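Local coordinates for protein KDGF (Halomonas sp., PDB 5FQ0) that binds a nickel ion in a cupin barrel and probably converts unsaturated uronates released from pectin or alginate, at residues H48-D54 with A83-H89; Y58-F64 with L94-V100. One frame throughout, in Å; residues are numbered along the deposited sequence.

Interaction 1 of 2, residues H48-D54 with A83-H89. With NI (nickel (II) ion), chain H.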
# COMPACT_ATOMS: atom_id res chain seq x y z
N HIS B 48 15.16 10.51 7.62
CA HIS B 48 15.29 9.72 8.83
C HIS B 48 15.46 8.25 8.36
O HIS B 48 15.31 7.93 7.17
CB HIS B 48 14.03 9.88 9.69
CG HIS B 48 12.80 9.36 9.01
ND1 HIS B 48 12.18 10.03 7.98
CD2 HIS B 48 12.15 8.17 9.12
CE1 HIS B 48 11.16 9.32 7.54
NE2 HIS B 48 11.12 8.19 8.20
N GLN B 49 15.78 7.39 9.31
CA GLN B 49 16.00 5.95 9.10
C GLN B 49 15.15 5.27 10.13
O GLN B 49 14.93 5.84 11.21
CB GLN B 49 17.41 5.57 9.54
CG GLN B 49 18.52 5.88 8.58
CD GLN B 49 19.78 5.11 8.92
OE1 GLN B 49 19.89 4.54 10.01
NE2 GLN B 49 20.73 5.06 7.98
N HIS B 50 14.72 4.05 9.85
CA HIS B 50 14.17 3.22 10.90
C HIS B 50 15.14 2.10 11.25
O HIS B 50 15.57 1.36 10.38
CB HIS B 50 12.80 2.69 10.50
CG HIS B 50 11.88 3.77 10.02
ND1 HIS B 50 11.35 4.71 10.88
CD2 HIS B 50 11.47 4.10 8.78
CE1 HIS B 50 10.62 5.56 10.17
NE2 HIS B 50 10.66 5.20 8.90
N GLU B 51 15.48 2.01 12.54
CA GLU B 51 16.32 0.92 13.06
C GLU B 51 15.64 -0.44 12.82
O GLU B 51 16.30 -1.42 12.46
CB GLU B 51 16.57 1.15 14.55
CG GLU B 51 17.09 -0.04 15.35
CD GLU B 51 18.60 -0.16 15.25
OE1 GLU B 51 19.28 0.76 15.76
OE2 GLU B 51 19.11 -1.14 14.65
N ARG B 52 14.32 -0.50 13.01
CA ARG B 52 13.62 -1.80 13.07
C ARG B 52 12.55 -2.06 12.02
O ARG B 52 11.97 -3.16 12.01
CB ARG B 52 12.95 -1.98 14.45
CG ARG B 52 13.88 -2.07 15.66
CD ARG B 52 14.95 -3.15 15.51
NE ARG B 52 14.37 -4.48 15.35
CZ ARG B 52 15.03 -5.64 15.46
NH1 ARG B 52 16.33 -5.67 15.73
NH2 ARG B 52 14.39 -6.79 15.26
N HIS B 53 12.22 -1.07 11.19
CA HIS B 53 11.07 -1.25 10.26
C HIS B 53 11.47 -1.08 8.79
O HIS B 53 12.18 -0.11 8.44
CB HIS B 53 9.97 -0.23 10.60
CG HIS B 53 9.43 -0.35 11.99
ND1 HIS B 53 10.02 0.24 13.09
CD2 HIS B 53 8.31 -0.97 12.45
CE1 HIS B 53 9.30 -0.02 14.16
NE2 HIS B 53 8.25 -0.75 13.80
N ASP B 54 11.02 -1.99 7.93
CA ASP B 54 11.10 -1.76 6.48
C ASP B 54 9.91 -0.86 6.14
O ASP B 54 8.88 -0.90 6.82
CB ASP B 54 10.98 -3.06 5.66
CG ASP B 54 12.15 -4.03 5.88
OD1 ASP B 54 13.28 -3.57 6.14
OD2 ASP B 54 11.94 -5.25 5.71
N ALA B 83 12.31 1.60 1.31
CA ALA B 83 13.42 1.83 2.23
C ALA B 83 13.58 0.72 3.29
O ALA B 83 12.92 0.78 4.35
CB ALA B 83 13.26 3.18 2.94
N PRO B 84 14.49 -0.24 3.04
CA PRO B 84 14.71 -1.29 4.06
C PRO B 84 15.14 -0.62 5.37
O PRO B 84 15.61 0.53 5.34
CB PRO B 84 15.86 -2.15 3.48
CG PRO B 84 15.98 -1.77 2.02
CD PRO B 84 15.35 -0.39 1.85
N HIS B 85 15.01 -1.28 6.51
CA HIS B 85 15.45 -0.67 7.76
C HIS B 85 16.92 -0.21 7.64
O HIS B 85 17.69 -0.77 6.84
CB HIS B 85 15.16 -1.54 9.02
CG HIS B 85 15.72 -2.94 8.96
ND1 HIS B 85 17.07 -3.22 8.97
CD2 HIS B 85 15.09 -4.15 8.98
CE1 HIS B 85 17.25 -4.53 8.98
NE2 HIS B 85 16.07 -5.12 8.97
N HIS B 86 17.28 0.84 8.39
CA HIS B 86 18.59 1.50 8.22
C HIS B 86 18.84 2.24 6.90
O HIS B 86 20.01 2.45 6.53
CB HIS B 86 19.76 0.50 8.48
CG HIS B 86 19.80 0.01 9.87
ND1 HIS B 86 19.03 -1.05 10.31
CD2 HIS B 86 20.47 0.46 10.96
CE1 HIS B 86 19.25 -1.25 11.60
NE2 HIS B 86 20.11 -0.33 12.02
N THR B 87 17.78 2.60 6.16
CA THR B 87 17.92 3.36 4.90
C THR B 87 17.30 4.75 5.13
O THR B 87 16.14 4.87 5.58
CB THR B 87 17.31 2.64 3.66
OG1 THR B 87 17.84 1.32 3.55
CG2 THR B 87 17.63 3.36 2.33
N MET B 88 18.09 5.78 4.88
CA MET B 88 17.66 7.16 5.00
C MET B 88 16.68 7.50 3.91
O MET B 88 16.92 7.24 2.73
CB MET B 88 18.86 8.11 4.88
CG MET B 88 19.76 8.14 6.11
SD MET B 88 18.96 8.83 7.56
CE MET B 88 18.42 10.37 6.83
N HIS B 89 15.58 8.14 4.29
CA HIS B 89 14.58 8.51 3.31
C HIS B 89 13.85 9.73 3.87
O HIS B 89 13.81 9.95 5.09
CB HIS B 89 13.62 7.33 3.02
CG HIS B 89 12.89 6.83 4.24
ND1 HIS B 89 13.50 6.06 5.22
CD2 HIS B 89 11.61 7.01 4.64
CE1 HIS B 89 12.63 5.81 6.18
NE2 HIS B 89 11.46 6.33 5.83
NI NI H . 10.04 6.47 7.37
O HOH W 1 15.05 3.14 7.28
O HOH W 2 12.73 1.87 6.74
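His48 and His89 face each other as an antiparallel hydrogen-bonded pair, and their rings meet at one nickel ion. His48 N bonds to His89 O, and His89 N returns the bond to His48 O at 2.9 Å. Both rings swing between the backbone N and the carbonyl carbon, chi1 63° and 59°. This brings His48 NE2 to 2.2 Å from the nickel and His89 NE2 to 2.1 Å. His50 NE2 joins them, with its CD2 at the edge of the His89 ring, near that ring's plane. Gln55 OE1 is the fourth protein ligand. Second-shell bonds hold two rings in place. His89 ND1 donates to Thr87 O at 2.9 Å, in the ring plane, and His48 ND1 is bonded to Thr46 O.

His86 lies on the type II turn from Pro84 to Thr87. Its N donates to His50 O over 2.7 Å. Its ring has Glu51 CA over one face, a CH-pi contact. On the side away from the metal, Gln49 CG lies 3.2 Å from Met88 SD, and the two side chains cross at about a right angle. At the far end Asp54 OD1 accepts from His85 N through its anti lone pair, and Asp54 OD2 is hydrogen-bonded to a polar side chain of a neighbouring chain. The loop at 48-54 joins strands 44-48 and 54-61. The loop at 83-89 joins strands 80-83 and 89-93, and the His89 side chain rests on Leu68 of strand 64-68.

Interaction 2 of 2, residues Y58-F64 with L94-V100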
# COMPACT_ATOMS: atom_id res chain seq x y z
N TYR B 58 3.88 4.17 -1.24
CA TYR B 58 3.21 4.07 -2.52
C TYR B 58 2.37 5.35 -2.75
O TYR B 58 1.49 5.69 -1.92
CB TYR B 58 2.31 2.84 -2.51
CG TYR B 58 1.62 2.63 -3.84
CD1 TYR B 58 0.39 3.24 -4.12
CD2 TYR B 58 2.21 1.85 -4.82
CE1 TYR B 58 -0.24 3.06 -5.33
CE2 TYR B 58 1.57 1.63 -6.03
CZ TYR B 58 0.36 2.25 -6.28
OH TYR B 58 -0.23 2.06 -7.49
N VAL B 59 2.63 6.05 -3.85
CA VAL B 59 2.02 7.35 -4.13
C VAL B 59 0.67 7.13 -4.79
O VAL B 59 0.53 6.46 -5.86
CB VAL B 59 2.90 8.29 -5.01
CG1 VAL B 59 2.17 9.62 -5.27
CG2 VAL B 59 4.28 8.51 -4.34
N VAL B 60 -0.35 7.70 -4.17
CA VAL B 60 -1.69 7.55 -4.77
C VAL B 60 -2.32 8.84 -5.30
O VAL B 60 -3.22 8.77 -6.13
CB VAL B 60 -2.69 6.80 -3.88
CG1 VAL B 60 -2.11 5.51 -3.32
CG2 VAL B 60 -3.26 7.67 -2.79
N GLN B 61 -1.86 10.00 -4.85
CA GLN B 61 -2.40 11.31 -5.30
C GLN B 61 -1.32 12.39 -5.15
O GLN B 61 -0.50 12.34 -4.22
CB GLN B 61 -3.69 11.68 -4.53
CG GLN B 61 -4.44 12.91 -5.05
CD GLN B 61 -5.77 13.10 -4.32
OE1 GLN B 61 -6.76 12.47 -4.68
NE2 GLN B 61 -5.79 13.93 -3.26
N GLY B 62 -1.34 13.37 -6.06
CA GLY B 62 -0.38 14.49 -6.04
C GLY B 62 0.97 13.98 -6.52
O GLY B 62 1.03 13.17 -7.44
N ALA B 63 2.04 14.43 -5.85
CA ALA B 63 3.42 14.17 -6.25
C ALA B 63 4.33 14.53 -5.09
O ALA B 63 4.00 15.40 -4.27
CB ALA B 63 3.79 14.96 -7.51
N PHE B 64 5.46 13.82 -5.02
CA PHE B 64 6.49 14.03 -3.99
C PHE B 64 7.87 14.00 -4.63
O PHE B 64 8.11 13.21 -5.57
CB PHE B 64 6.50 12.86 -2.98
CG PHE B 64 5.25 12.76 -2.16
CD1 PHE B 64 4.11 12.11 -2.66
CD2 PHE B 64 5.21 13.31 -0.89
CE1 PHE B 64 2.95 12.03 -1.87
CE2 PHE B 64 4.06 13.23 -0.11
CZ PHE B 64 2.94 12.57 -0.58
N LEU B 94 4.84 17.91 -3.46
CA LEU B 94 4.85 18.93 -4.54
C LEU B 94 3.46 19.56 -4.85
O LEU B 94 3.39 20.55 -5.57
CB LEU B 94 5.51 18.35 -5.84
CG LEU B 94 6.85 17.64 -5.55
CD1 LEU B 94 7.44 16.88 -6.72
CD2 LEU B 94 7.85 18.65 -5.02
N GLU B 95 2.37 18.99 -4.32
CA GLU B 95 0.98 19.43 -4.66
C GLU B 95 0.11 19.39 -3.41
O GLU B 95 0.39 18.61 -2.50
CB GLU B 95 0.31 18.51 -5.70
CG GLU B 95 0.99 18.47 -7.05
CD GLU B 95 0.19 17.68 -8.07
OE1 GLU B 95 -0.96 17.25 -7.79
OE2 GLU B 95 0.74 17.50 -9.17
N PRO B 96 -0.95 20.22 -3.36
CA PRO B 96 -1.85 20.16 -2.21
C PRO B 96 -2.48 18.76 -2.15
O PRO B 96 -2.61 18.08 -3.18
CB PRO B 96 -2.91 21.19 -2.56
CG PRO B 96 -2.20 22.15 -3.48
CD PRO B 96 -1.36 21.25 -4.32
N ASP B 97 -2.86 18.35 -0.94
CA ASP B 97 -3.46 17.02 -0.77
C ASP B 97 -2.68 15.91 -1.49
O ASP B 97 -3.29 15.06 -2.14
CB ASP B 97 -4.91 17.05 -1.27
CG ASP B 97 -5.79 18.01 -0.45
OD1 ASP B 97 -5.43 18.35 0.69
OD2 ASP B 97 -6.84 18.42 -0.97
N SER B 98 -1.34 15.91 -1.41
CA SER B 98 -0.60 14.79 -1.97
C SER B 98 -0.75 13.59 -0.99
O SER B 98 -0.59 13.77 0.22
CB SER B 98 0.87 15.15 -2.16
OG SER B 98 1.01 16.10 -3.20
N LEU B 99 -1.07 12.41 -1.51
CA LEU B 99 -1.31 11.24 -0.64
C LEU B 99 -0.30 10.15 -0.88
O LEU B 99 -0.02 9.80 -2.03
CB LEU B 99 -2.73 10.67 -0.90
CG LEU B 99 -3.92 11.60 -0.68
CD1 LEU B 99 -5.23 10.88 -1.09
CD2 LEU B 99 -3.98 11.98 0.78
N VAL B 100 0.26 9.61 0.20
CA VAL B 100 1.16 8.46 0.08
C VAL B 100 0.68 7.40 1.09
O VAL B 100 0.30 7.71 2.22
CB VAL B 100 2.67 8.86 0.25
CG1 VAL B 100 2.92 9.57 1.60
CG2 VAL B 100 3.62 7.67 0.05
O HOH W 3 0.45 14.37 -9.71
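Leu99 and Gln61 exchange backbone bonds in a classic beta bulge between two strands of this cupin barrel. Leu99 N donates to Gln61 O at 2.8 Å. Leu99 O accepts from Val60 N at 3.0 Å and, more weakly, from Gln61 N, so two residues of strand 54-61 face one of strand 98-105. The Gln61 side chain adds a bond of its own. With CG anti to the backbone N (chi1 -172°) and the chain extended, NE2 reaches Asp97 O in the carbonyl plane, at 3.0 Å and 166°. Farther along, Leu94 N donates to Ala63 O at 2.8 Å. Ser98 OG gives its proton to Glu95 O and takes a weak bond from Ala63 N. Gly62 has positive phi, and its CA sits 3.5 Å from Ser98 OG.

Packing lies around this network. Val60 CG2 meets Leu99 CB. The Phe64 ring reaches Ser98 and Val100 and stands edge-to-face with Phe39. Replacing Phe64 with an alanine would probably open a gap beside Ser98 CB and Val100 CG1 and take away the edge-to-face partner of the Phe39 ring. Phe64 CZ lies 3.7 Å from Val100 CG1.

Interactions 1 and 2 lie on opposite sides of the chain's centre, with their own centres about 21 Å apart. Their segments alternate along the chain: 48-54, 58-64, 83-89, then 94-100. Strand 54-61 starts in interaction 1 and ends in interaction 2. Strand 89-93 likewise runs from His89 almost to Leu94. The first belongs to the six-stranded sheet and the second to the four-stranded one, so each sheet has a strand leading from one contact to the other. Interaction 1 forms the metal-binding end. Interaction 2 ties the end of strand 54-61 and the turn after it to the start of strand 98-105, where the Val100 side chain is about 10 Å from the nickel.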